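Local coordinates for 4-alpha-glucanotransferase (Aquifex aeolicus, PDB 1TZ7), which is an amylomaltase of the 4-alpha-glucanotransferase family, built round an eight-stranded parallel beta/alpha barrel with a largely helical insertion, at residues Leu127-Phe132 / Lys192-Phe197; Glu139-Phe144 / Phe197-Gln202; Ile91-Leu96 / Glu122-Leu127; Ser80-Ala85 / Arg153-Tyr158. All blocks are in the same frame, centred on the assembly; numbering follows the deposited sequence.

Contact 1: residues Leu127-Phe132 / Lys192-Phe197; sequences LLEKAF and KGRFYF
The ring of F132 receives the backbone of F197 on one face: F197 CA stands over the ring centre, 3.7 Å from the centroid of F132, in a CH-pi contact. The F197 ring then turns its own edge toward that face, an offset edge-to-face pair with planes 77° apart, while F132 CB and the carbonyl of L128 sit at the F197 edge, L128 O being 3.6 Å from F197 CE1. One face of F197 is covered by the carboxylate of E129, stacked with planes only 16° apart and with E129 OE2 3.4 Å from F197 CZ. Folding E129 at its second torsion (chi2 -79°) lays the acid along the ring. Glutamate suits the place because its flat end can stack while still meeting a cation. R194 supplies that charge end-on: NH2 bonds E129 OE1 at 3.1 Å and NH1 bonds E129 OE2 at 3.2 Å, each oxygen using its syn lone pair and each lying somewhat out of the guanidinium plane. R194 also makes a cation-pi contact with F197. Beyond the rings, F132 CZ touches Y196 CB at 4.2 Å, and the hydroxyl of Y196 bonds to E142 on helix 138-147. A carboxylate against an aromatic face is electrostatically unfavourable by itself, so the two-nitrogen grip of R194 probably offsets its charge, joining the aromatic cluster and the salt bridge where helices 117-133 and 192-218 cross.

Contact 2: residues Glu139-Phe144 / Phe197-Gln202; sequences ELLEDF and FHVFVQ
L141, facing V199 and F200, and F144, facing Q202, reach helix 192-218 by different first torsions. CG of F144 is anti to the backbone N (chi1 -176°), which extends the ring across to Q202. The chi1 of L141, -116°, is displaced from the staggered positions; it brings CD2 against both V199 and F200 and leaves CD1 near the F200 ring edge. L141 CD2 meets V199 CG2 at 3.5 Å and F200 CB at 4.0 Å. Leucine suits this spot, since its branched end fits against V199 and F200 together, and V199, a short residue on the facing helix, lets it come close. F144 reaches farther along: its CZ lies 3.6 Å from the backbone Q202 O, and its CE2 is 4.1 Å from Q202 CB. The amide of Q202 leads away from F144, and its OE1 accepts a hydrogen bond from G86 N, so the polar end is satisfied while the CB joins the apolar layer. Around them F203 packs edge-to-face on F144, and F200 also meets F132 and F135. The axes of segments 139-144 and 197-202 approach to 10.2 Å at 78°, a steep crossing through buried apolar side chains that joins helices 138-147 and 192-218 within the helical insertion that this family carries between the second and third strands of its beta/alpha barrel.

Contact 3: residues Ile91-Leu96 / Glu122-Leu127; sequences IDPEEL and EYKKEL
P93 and L127 form the tight part of this contact: P93 CB presses on L127 CD1 at 3.5 Å, closer than carbon atoms usually pack. The same methyl lies over a face of the Y123 ring, offset toward its rim, so it touches both proline and tyrosine. Close by, K124 makes the polar link. Its chain, bent at chi2 and chi4, brings NZ to the backbone carbonyl of I91, with K124 NZ 3.0 Å from I91 O and tilted 28° from the carbonyl plane. NZ also bonds to V89 O, so two carbonyls hold the buried, presumably charged, ammonium group; a lysine suits the place because its long aliphatic part can lie in the apolar layer while its end meets the backbone of the loop. The carboxylate of D92 is not in contact, its OD1 lying 6.9 Å from K124 NZ, but could still ease the burial of the charge. Packing is looser toward L96, whose CD1 is 4.3 Å from L127 CB. On the partly exposed flank D92 turns away from helix 117-133, and its OD1 takes a capping bond from E94 N at 3.1 Å, met from above the carboxylate plane. An aspartate followed by proline, a residue that lacks a backbone N-H to offer, fits well in a turn leading into a helix, here the short helix 94-98 that packs beside helix 117-133 in the helical part of the fold.

Contact 4: residues Ser80-Ala85 / Arg153-Tyr158; sequences SNSLFA and RDYALY
Y155 points its CB toward the loop 80-85, and because its CG is anti to the backbone N (chi1 176°) the ring reaches that loop. Going outward, CD1 of Y155 meets S82 CB at 3.6 Å, and CE1, one atom farther, meets the same S82 CB at 3.5 Å, approached obliquely to the ring. The other branch lies against A85: CE2 of Y155 is 3.7 Å from A85 CB, CZ still touches this methyl, and at the tip Y155 OH is 4.1 Å from A85 CB. A85 CB lies over one face of the ring in a CH-pi contact, 3.7 Å from the Y155 centroid, and alanine suits the place because a small methyl lets the loop approach the aromatic face closely. One turn along the helix, Y158 sends its hydroxyl against the aliphatic part of N81, with Y158 OH 3.5 Å from N81 CB. The loop keeps its shape through its own serines. S82 OG accepts from F84 N at 3.2 Å and from A85 N at 3.1 Å, an ST turn and an ST motif sharing one oxygen, and S80 OG accepts from S82 N in a second ST turn while also bonding to P68 O. Q202 of helix 192-218 touches both A85 and Y155. The serine hydroxyls thus pay the hydrogen-bonding cost of buried backbone N-H groups inside the loop, and the surface offered to the tyrosines is largely carbon, consistent with a contact made mostly by packing and CH-pi.

All four contacts lie in the polypeptide between barrel strands 60-62 and 222-227. Helix 192-218 serves contacts 1 and 2, which share F197 and have centres about 10 Å apart; helix 117-133 serves contacts 1 and 3, which share L127 and are centred about 12 Å apart. Contact 4 spans the longest separation, 68 residues: contact 3 is nested within it, whereas contacts 1 and 2 cross it. Contacts 1 and 2 also cross each other, and contact 3 closes before both open. Contacts 3 and 4 do not touch, their centres lying about 20 Å apart, but contacts 1 and 2 bridge them. Helices 117-133 and 192-218, each used twice, tie the helical insertion together.

Contact 1: residues Leu127-Phe132 / Lys192-Phe197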
# COMPACT_ATOMS: atom_id res chain seq x y z
N LEU A 127 5.71 -19.36 14.91
CA LEU A 127 4.98 -18.88 16.09
C LEU A 127 3.48 -19.05 15.91
O LEU A 127 2.77 -19.35 16.86
CB LEU A 127 5.30 -17.40 16.35
CG LEU A 127 6.71 -17.08 16.86
CD1 LEU A 127 6.87 -15.58 17.04
CD2 LEU A 127 7.01 -17.81 18.17
N LEU A 128 3.00 -18.85 14.68
CA LEU A 128 1.56 -18.91 14.39
C LEU A 128 1.08 -20.35 14.26
O LEU A 128 -0.08 -20.66 14.56
CB LEU A 128 1.24 -18.13 13.10
CG LEU A 128 1.23 -16.60 13.23
CD1 LEU A 128 1.35 -15.94 11.87
CD2 LEU A 128 -0.02 -16.13 13.95
N GLU A 129 1.97 -21.24 13.82
CA GLU A 129 1.67 -22.67 13.76
C GLU A 129 1.52 -23.22 15.17
O GLU A 129 0.64 -24.03 15.44
CB GLU A 129 2.78 -23.42 13.02
CG GLU A 129 2.73 -23.26 11.50
CD GLU A 129 1.69 -24.14 10.84
OE1 GLU A 129 1.05 -24.94 11.55
OE2 GLU A 129 1.52 -24.04 9.61
N LYS A 130 2.39 -22.76 16.06
CA LYS A 130 2.39 -23.20 17.45
C LYS A 130 1.18 -22.63 18.20
O LYS A 130 0.59 -23.31 19.04
CB LYS A 130 3.69 -22.74 18.15
CG LYS A 130 3.95 -23.41 19.48
CD LYS A 130 5.42 -23.29 19.90
CE LYS A 130 6.30 -24.33 19.20
NZ LYS A 130 7.12 -25.12 20.18
N ALA A 131 0.82 -21.39 17.87
CA ALA A 131 -0.32 -20.73 18.51
C ALA A 131 -1.64 -21.39 18.10
O ALA A 131 -2.56 -21.51 18.91
CB ALA A 131 -0.34 -19.25 18.14
N PHE A 132 -1.71 -21.83 16.85
CA PHE A 132 -2.91 -22.48 16.33
C PHE A 132 -3.17 -23.82 17.02
O PHE A 132 -4.32 -24.23 17.18
CB PHE A 132 -2.78 -22.69 14.82
CG PHE A 132 -4.00 -23.30 14.18
CD1 PHE A 132 -5.22 -22.64 14.21
CD2 PHE A 132 -3.93 -24.54 13.56
CE1 PHE A 132 -6.34 -23.20 13.63
CE2 PHE A 132 -5.05 -25.10 12.98
CZ PHE A 132 -6.25 -24.43 13.01
N LYS A 192 -9.30 -29.53 5.84
CA LYS A 192 -10.12 -28.73 6.75
C LYS A 192 -9.27 -28.07 7.83
O LYS A 192 -9.45 -26.90 8.15
CB LYS A 192 -11.20 -29.60 7.40
CG LYS A 192 -12.26 -28.82 8.18
CD LYS A 192 -13.35 -29.74 8.73
CE LYS A 192 -12.84 -30.59 9.90
NZ LYS A 192 -12.57 -32.00 9.49
N GLY A 193 -8.35 -28.84 8.40
CA GLY A 193 -7.46 -28.33 9.43
C GLY A 193 -6.55 -27.23 8.92
O GLY A 193 -6.30 -26.25 9.62
N ARG A 194 -6.06 -27.40 7.70
CA ARG A 194 -5.18 -26.41 7.08
C ARG A 194 -5.97 -25.16 6.68
O ARG A 194 -5.46 -24.04 6.77
CB ARG A 194 -4.51 -27.01 5.84
CG ARG A 194 -3.46 -28.06 6.16
CD ARG A 194 -2.10 -27.48 6.52
NE ARG A 194 -2.00 -27.17 7.94
CZ ARG A 194 -1.31 -26.14 8.44
NH1 ARG A 194 -0.66 -25.30 7.63
NH2 ARG A 194 -1.28 -25.94 9.75
N PHE A 195 -7.20 -25.36 6.24
CA PHE A 195 -8.09 -24.25 5.90
C PHE A 195 -8.24 -23.32 7.10
O PHE A 195 -8.10 -22.11 6.97
CB PHE A 195 -9.47 -24.79 5.46
CG PHE A 195 -10.55 -23.74 5.42
CD1 PHE A 195 -10.70 -22.92 4.31
CD2 PHE A 195 -11.44 -23.59 6.48
CE1 PHE A 195 -11.71 -21.96 4.27
CE2 PHE A 195 -12.44 -22.64 6.44
CZ PHE A 195 -12.57 -21.82 5.34
N TYR A 196 -8.50 -23.90 8.26
CA TYR A 196 -8.82 -23.13 9.45
C TYR A 196 -7.57 -22.48 10.07
O TYR A 196 -7.68 -21.50 10.80
CB TYR A 196 -9.53 -24.00 10.49
CG TYR A 196 -11.04 -23.97 10.36
CD1 TYR A 196 -11.77 -22.83 10.70
CD2 TYR A 196 -11.74 -25.07 9.88
CE1 TYR A 196 -13.15 -22.80 10.58
CE2 TYR A 196 -13.12 -25.05 9.76
CZ TYR A 196 -13.82 -23.90 10.11
OH TYR A 196 -15.19 -23.87 9.99
N PHE A 197 -6.39 -23.03 9.77
CA PHE A 197 -5.14 -22.39 10.17
C PHE A 197 -5.00 -21.05 9.47
O PHE A 197 -4.56 -20.07 10.06
CB PHE A 197 -3.92 -23.27 9.85
CG PHE A 197 -2.61 -22.52 9.89
CD1 PHE A 197 -1.99 -22.23 11.10
CD2 PHE A 197 -1.99 -22.10 8.71
CE1 PHE A 197 -0.78 -21.54 11.14
CE2 PHE A 197 -0.78 -21.41 8.75
CZ PHE A 197 -0.18 -21.13 9.97

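Contact 2: residues Glu139-Phe144 / Phe197-Gln202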
# COMPACT_ATOMS: atom_id res chain seq x y z
N GLU A 139 -15.25 -20.82 17.94
CA GLU A 139 -16.51 -20.09 17.74
C GLU A 139 -16.25 -18.64 17.30
O GLU A 139 -17.01 -18.08 16.51
CB GLU A 139 -17.35 -20.11 19.02
CG GLU A 139 -16.65 -19.52 20.25
CD GLU A 139 -17.14 -20.13 21.56
OE1 GLU A 139 -18.22 -20.77 21.56
OE2 GLU A 139 -16.45 -19.97 22.59
N LEU A 140 -15.18 -18.04 17.82
CA LEU A 140 -14.78 -16.69 17.43
C LEU A 140 -14.25 -16.65 16.00
O LEU A 140 -14.34 -15.62 15.33
CB LEU A 140 -13.75 -16.11 18.41
CG LEU A 140 -14.45 -15.12 19.36
CD1 LEU A 140 -14.06 -15.23 20.82
CD2 LEU A 140 -14.53 -13.70 18.84
N LEU A 141 -13.70 -17.77 15.55
CA LEU A 141 -13.24 -17.91 14.17
C LEU A 141 -14.43 -17.98 13.20
O LEU A 141 -14.33 -17.51 12.07
CB LEU A 141 -12.37 -19.16 14.02
CG LEU A 141 -10.91 -18.92 13.63
CD1 LEU A 141 -10.20 -18.03 14.66
CD2 LEU A 141 -10.18 -20.24 13.47
N GLU A 142 -15.54 -18.55 13.65
CA GLU A 142 -16.71 -18.75 12.79
C GLU A 142 -17.44 -17.43 12.53
O GLU A 142 -17.95 -17.20 11.44
CB GLU A 142 -17.68 -19.77 13.43
CG GLU A 142 -18.25 -20.78 12.44
CD GLU A 142 -17.19 -21.69 11.85
OE1 GLU A 142 -17.02 -21.70 10.61
OE2 GLU A 142 -16.52 -22.41 12.63
N ASP A 143 -17.48 -16.56 13.54
CA ASP A 143 -18.06 -15.22 13.39
C ASP A 143 -17.20 -14.37 12.46
O ASP A 143 -17.72 -13.59 11.66
CB ASP A 143 -18.18 -14.53 14.76
CG ASP A 143 -19.26 -15.15 15.63
OD1 ASP A 143 -19.56 -16.36 15.46
OD2 ASP A 143 -19.87 -14.52 16.52
N PHE A 144 -15.88 -14.53 12.57
CA PHE A 144 -14.94 -13.82 11.71
C PHE A 144 -15.13 -14.24 10.26
O PHE A 144 -15.14 -13.40 9.36
CB PHE A 144 -13.50 -14.11 12.16
CG PHE A 144 -12.47 -13.34 11.40
CD1 PHE A 144 -12.27 -11.98 11.64
CD2 PHE A 144 -11.68 -13.97 10.44
CE1 PHE A 144 -11.31 -11.27 10.94
CE2 PHE A 144 -10.72 -13.26 9.73
CZ PHE A 144 -10.53 -11.91 9.98
N PHE A 197 -6.39 -23.03 9.77
CA PHE A 197 -5.14 -22.39 10.17
C PHE A 197 -5.00 -21.05 9.47
O PHE A 197 -4.56 -20.07 10.06
CB PHE A 197 -3.92 -23.27 9.85
CG PHE A 197 -2.61 -22.52 9.89
CD1 PHE A 197 -1.99 -22.23 11.10
CD2 PHE A 197 -1.99 -22.10 8.71
CE1 PHE A 197 -0.78 -21.54 11.14
CE2 PHE A 197 -0.78 -21.41 8.75
CZ PHE A 197 -0.18 -21.13 9.97
N HIS A 198 -5.38 -21.01 8.20
CA HIS A 198 -5.21 -19.81 7.39
C HIS A 198 -6.24 -18.74 7.69
O HIS A 198 -5.96 -17.55 7.56
CB HIS A 198 -5.19 -20.17 5.91
CG HIS A 198 -3.96 -20.89 5.50
ND1 HIS A 198 -2.70 -20.35 5.65
CD2 HIS A 198 -3.78 -22.14 5.00
CE1 HIS A 198 -1.80 -21.22 5.23
NE2 HIS A 198 -2.43 -22.31 4.83
N VAL A 199 -7.44 -19.15 8.12
CA VAL A 199 -8.42 -18.17 8.61
C VAL A 199 -7.98 -17.65 9.99
O VAL A 199 -8.15 -16.48 10.28
CB VAL A 199 -9.90 -18.75 8.68
CG1 VAL A 199 -10.13 -19.81 7.63
CG2 VAL A 199 -10.22 -19.27 10.06
N PHE A 200 -7.40 -18.53 10.80
CA PHE A 200 -6.87 -18.14 12.12
C PHE A 200 -5.79 -17.08 11.99
O PHE A 200 -5.75 -16.13 12.77
CB PHE A 200 -6.31 -19.37 12.85
CG PHE A 200 -5.42 -19.03 14.03
CD1 PHE A 200 -5.97 -18.66 15.25
CD2 PHE A 200 -4.03 -19.07 13.91
CE1 PHE A 200 -5.16 -18.34 16.33
CE2 PHE A 200 -3.22 -18.76 14.99
CZ PHE A 200 -3.78 -18.39 16.20
N VAL A 201 -4.91 -17.23 11.00
CA VAL A 201 -3.85 -16.25 10.75
C VAL A 201 -4.46 -14.89 10.36
O VAL A 201 -4.02 -13.85 10.84
CB VAL A 201 -2.88 -16.73 9.62
CG1 VAL A 201 -1.97 -15.59 9.17
CG2 VAL A 201 -2.05 -17.91 10.11
N GLN A 202 -5.47 -14.92 9.50
CA GLN A 202 -6.17 -13.70 9.09
C GLN A 202 -6.94 -13.09 10.26
O GLN A 202 -6.99 -11.88 10.42
CB GLN A 202 -7.12 -14.00 7.93
CG GLN A 202 -6.41 -14.30 6.63
CD GLN A 202 -5.42 -13.23 6.26
OE1 GLN A 202 -5.78 -12.07 6.09
NE2 GLN A 202 -4.15 -13.60 6.13

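Contact 3: residues Ile91-Leu96 / Glu122-Leu127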
# COMPACT_ATOMS: atom_id res chain seq x y z
N ILE A 91 2.25 -9.23 12.09
CA ILE A 91 1.58 -9.58 13.33
C ILE A 91 2.53 -9.44 14.51
O ILE A 91 3.69 -9.84 14.44
CB ILE A 91 1.01 -11.01 13.25
CG1 ILE A 91 -0.23 -11.03 12.35
CG2 ILE A 91 0.65 -11.52 14.65
CD1 ILE A 91 -0.72 -12.43 11.99
N ASP A 92 2.02 -8.88 15.60
CA ASP A 92 2.77 -8.77 16.85
C ASP A 92 2.68 -10.10 17.62
O ASP A 92 1.62 -10.48 18.09
CB ASP A 92 2.19 -7.64 17.70
CG ASP A 92 2.81 -7.57 19.09
OD1 ASP A 92 3.97 -7.99 19.25
OD2 ASP A 92 2.20 -7.12 20.08
N PRO A 93 3.82 -10.80 17.74
CA PRO A 93 3.85 -12.12 18.38
C PRO A 93 3.70 -12.05 19.91
O PRO A 93 3.45 -13.08 20.54
CB PRO A 93 5.23 -12.66 18.00
CG PRO A 93 6.07 -11.46 17.75
CD PRO A 93 5.15 -10.38 17.28
N GLU A 94 3.85 -10.86 20.48
CA GLU A 94 3.73 -10.70 21.93
C GLU A 94 2.27 -10.82 22.40
O GLU A 94 2.02 -11.10 23.57
CB GLU A 94 4.32 -9.35 22.38
CG GLU A 94 5.82 -9.39 22.62
CD GLU A 94 6.40 -8.03 22.97
OE1 GLU A 94 7.65 -7.89 22.94
OE2 GLU A 94 5.62 -7.11 23.27
N GLU A 95 1.32 -10.60 21.49
CA GLU A 95 -0.10 -10.86 21.79
C GLU A 95 -0.36 -12.35 21.92
O GLU A 95 -1.20 -12.77 22.72
CB GLU A 95 -1.01 -10.26 20.70
CG GLU A 95 -2.41 -9.94 21.21
CD GLU A 95 -3.46 -9.91 20.10
OE1 GLU A 95 -4.61 -9.53 20.39
OE2 GLU A 95 -3.14 -10.28 18.95
N LEU A 96 0.35 -13.15 21.14
CA LEU A 96 0.27 -14.61 21.25
C LEU A 96 0.79 -15.09 22.61
O LEU A 96 0.29 -16.07 23.16
CB LEU A 96 1.06 -15.28 20.12
CG LEU A 96 0.66 -14.89 18.68
CD1 LEU A 96 1.68 -15.43 17.69
CD2 LEU A 96 -0.73 -15.40 18.34
N GLU A 122 9.66 -17.20 8.06
CA GLU A 122 9.82 -18.52 8.68
C GLU A 122 9.49 -18.48 10.17
O GLU A 122 8.83 -19.38 10.71
CB GLU A 122 11.26 -19.03 8.49
CG GLU A 122 11.52 -19.63 7.11
CD GLU A 122 10.80 -20.95 6.90
OE1 GLU A 122 10.31 -21.54 7.90
OE2 GLU A 122 10.74 -21.42 5.74
N TYR A 123 9.97 -17.42 10.84
CA TYR A 123 9.87 -17.32 12.30
C TYR A 123 8.43 -17.05 12.75
O TYR A 123 7.94 -17.67 13.68
CB TYR A 123 10.79 -16.20 12.81
CG TYR A 123 10.67 -15.95 14.30
CD1 TYR A 123 10.83 -16.99 15.21
CD2 TYR A 123 10.39 -14.68 14.79
CE1 TYR A 123 10.72 -16.77 16.57
CE2 TYR A 123 10.28 -14.45 16.15
CZ TYR A 123 10.44 -15.50 17.04
OH TYR A 123 10.33 -15.28 18.39
N LYS A 124 7.77 -16.11 12.09
CA LYS A 124 6.39 -15.76 12.46
C LYS A 124 5.40 -16.85 12.03
O LYS A 124 4.38 -17.04 12.67
CB LYS A 124 6.00 -14.42 11.83
CG LYS A 124 6.84 -13.24 12.33
CD LYS A 124 5.97 -12.16 12.95
CE LYS A 124 6.80 -10.99 13.45
NZ LYS A 124 6.27 -9.68 12.99
N LYS A 125 5.73 -17.58 10.97
CA LYS A 125 4.95 -18.75 10.57
C LYS A 125 5.02 -19.83 11.63
O LYS A 125 4.04 -20.51 11.89
CB LYS A 125 5.45 -19.30 9.23
CG LYS A 125 4.54 -20.39 8.62
CD LYS A 125 5.29 -21.27 7.62
CE LYS A 125 5.44 -20.58 6.26
NZ LYS A 125 6.63 -21.06 5.51
N GLU A 126 6.20 -19.99 12.24
CA GLU A 126 6.40 -21.01 13.26
C GLU A 126 5.66 -20.64 14.55
O GLU A 126 5.06 -21.50 15.19
CB GLU A 126 7.90 -21.21 13.54
CG GLU A 126 8.42 -22.61 13.24
CD GLU A 126 7.88 -23.17 11.92
OE1 GLU A 126 7.36 -24.30 11.92
OE2 GLU A 126 7.99 -22.46 10.89
N LEU A 127 5.71 -19.36 14.91
CA LEU A 127 4.98 -18.88 16.09
C LEU A 127 3.48 -19.05 15.91
O LEU A 127 2.77 -19.35 16.86
CB LEU A 127 5.30 -17.40 16.35
CG LEU A 127 6.71 -17.08 16.86
CD1 LEU A 127 6.87 -15.58 17.04
CD2 LEU A 127 7.01 -17.81 18.17

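Contact 4: residues Ser80-Ala85 / Arg153-Tyr158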
# COMPACT_ATOMS: atom_id res chain seq x y z
N SER A 80 0.90 -9.23 -4.60
CA SER A 80 0.48 -10.12 -3.53
C SER A 80 -0.43 -11.21 -4.08
O SER A 80 -1.05 -11.04 -5.12
CB SER A 80 -0.28 -9.32 -2.45
OG SER A 80 -0.73 -10.17 -1.41
N ASN A 81 -0.51 -12.33 -3.37
CA ASN A 81 -1.46 -13.38 -3.73
C ASN A 81 -2.90 -13.10 -3.22
O ASN A 81 -3.76 -13.96 -3.32
CB ASN A 81 -0.96 -14.77 -3.25
CG ASN A 81 -0.71 -14.82 -1.73
OD1 ASN A 81 -1.29 -14.06 -0.97
ND2 ASN A 81 0.16 -15.74 -1.31
N SER A 82 -3.13 -11.90 -2.69
CA SER A 82 -4.49 -11.47 -2.31
C SER A 82 -4.57 -9.96 -2.07
O SER A 82 -3.75 -9.40 -1.35
CB SER A 82 -4.94 -12.20 -1.05
OG SER A 82 -6.23 -11.78 -0.65
N LEU A 83 -5.56 -9.32 -2.69
CA LEU A 83 -5.81 -7.89 -2.49
C LEU A 83 -6.65 -7.64 -1.24
O LEU A 83 -6.90 -6.49 -0.88
CB LEU A 83 -6.52 -7.29 -3.72
CG LEU A 83 -5.74 -7.35 -5.03
CD1 LEU A 83 -6.64 -6.95 -6.20
CD2 LEU A 83 -4.51 -6.44 -4.96
N PHE A 84 -7.09 -8.71 -0.60
CA PHE A 84 -7.99 -8.61 0.55
C PHE A 84 -7.29 -8.98 1.87
O PHE A 84 -7.52 -8.36 2.90
CB PHE A 84 -9.21 -9.50 0.34
CG PHE A 84 -10.17 -8.97 -0.69
CD1 PHE A 84 -9.92 -9.14 -2.05
CD2 PHE A 84 -11.33 -8.29 -0.30
CE1 PHE A 84 -10.81 -8.64 -3.00
CE2 PHE A 84 -12.21 -7.80 -1.26
CZ PHE A 84 -11.95 -7.98 -2.61
N ALA A 85 -6.43 -9.98 1.81
CA ALA A 85 -5.84 -10.55 3.03
C ALA A 85 -4.81 -9.60 3.65
O ALA A 85 -4.33 -8.68 3.00
CB ALA A 85 -5.19 -11.89 2.71
N ARG A 153 -13.14 -17.31 2.69
CA ARG A 153 -13.38 -18.72 2.35
C ARG A 153 -12.50 -19.12 1.18
O ARG A 153 -11.90 -20.19 1.17
CB ARG A 153 -14.85 -18.96 2.01
CG ARG A 153 -15.79 -18.92 3.21
CD ARG A 153 -17.22 -18.48 2.86
NE ARG A 153 -18.23 -19.25 3.60
CZ ARG A 153 -18.50 -19.10 4.90
NH1 ARG A 153 -19.44 -19.85 5.47
NH2 ARG A 153 -17.84 -18.20 5.63
N ASP A 154 -12.44 -18.25 0.18
CA ASP A 154 -11.68 -18.51 -1.03
C ASP A 154 -10.18 -18.41 -0.77
O ASP A 154 -9.41 -19.18 -1.33
CB ASP A 154 -12.08 -17.53 -2.13
CG ASP A 154 -13.44 -17.84 -2.71
OD1 ASP A 154 -14.26 -16.91 -2.86
OD2 ASP A 154 -13.79 -18.98 -3.05
N TYR A 155 -9.77 -17.47 0.07
CA TYR A 155 -8.35 -17.23 0.30
C TYR A 155 -7.73 -18.34 1.12
O TYR A 155 -6.68 -18.86 0.78
CB TYR A 155 -8.11 -15.89 0.99
CG TYR A 155 -6.65 -15.66 1.32
CD1 TYR A 155 -5.72 -15.39 0.31
CD2 TYR A 155 -6.19 -15.75 2.63
CE1 TYR A 155 -4.38 -15.20 0.60
CE2 TYR A 155 -4.84 -15.55 2.93
CZ TYR A 155 -3.94 -15.28 1.91
OH TYR A 155 -2.61 -15.08 2.21
N ALA A 156 -8.39 -18.71 2.21
CA ALA A 156 -7.89 -19.74 3.11
C ALA A 156 -7.82 -21.11 2.40
O ALA A 156 -6.93 -21.92 2.68
CB ALA A 156 -8.75 -19.83 4.34
N LEU A 157 -8.77 -21.36 1.51
CA LEU A 157 -8.77 -22.59 0.71
C LEU A 157 -7.68 -22.53 -0.36
O LEU A 157 -7.02 -23.52 -0.63
CB LEU A 157 -10.14 -22.80 0.06
CG LEU A 157 -10.31 -24.09 -0.75
CD1 LEU A 157 -10.12 -25.31 0.14
CD2 LEU A 157 -11.67 -24.12 -1.42
N TYR A 158 -7.51 -21.36 -0.95
CA TYR A 158 -6.44 -21.12 -1.92
C TYR A 158 -5.07 -21.43 -1.31
O TYR A 158 -4.24 -22.07 -1.93
CB TYR A 158 -6.51 -19.66 -2.40
CG TYR A 158 -5.28 -19.13 -3.12
CD1 TYR A 158 -5.17 -19.22 -4.50
CD2 TYR A 158 -4.26 -18.50 -2.41
CE1 TYR A 158 -4.05 -18.71 -5.17
CE2 TYR A 158 -3.14 -17.99 -3.07
CZ TYR A 158 -3.05 -18.10 -4.44
OH TYR A 158 -1.94 -17.59 -5.09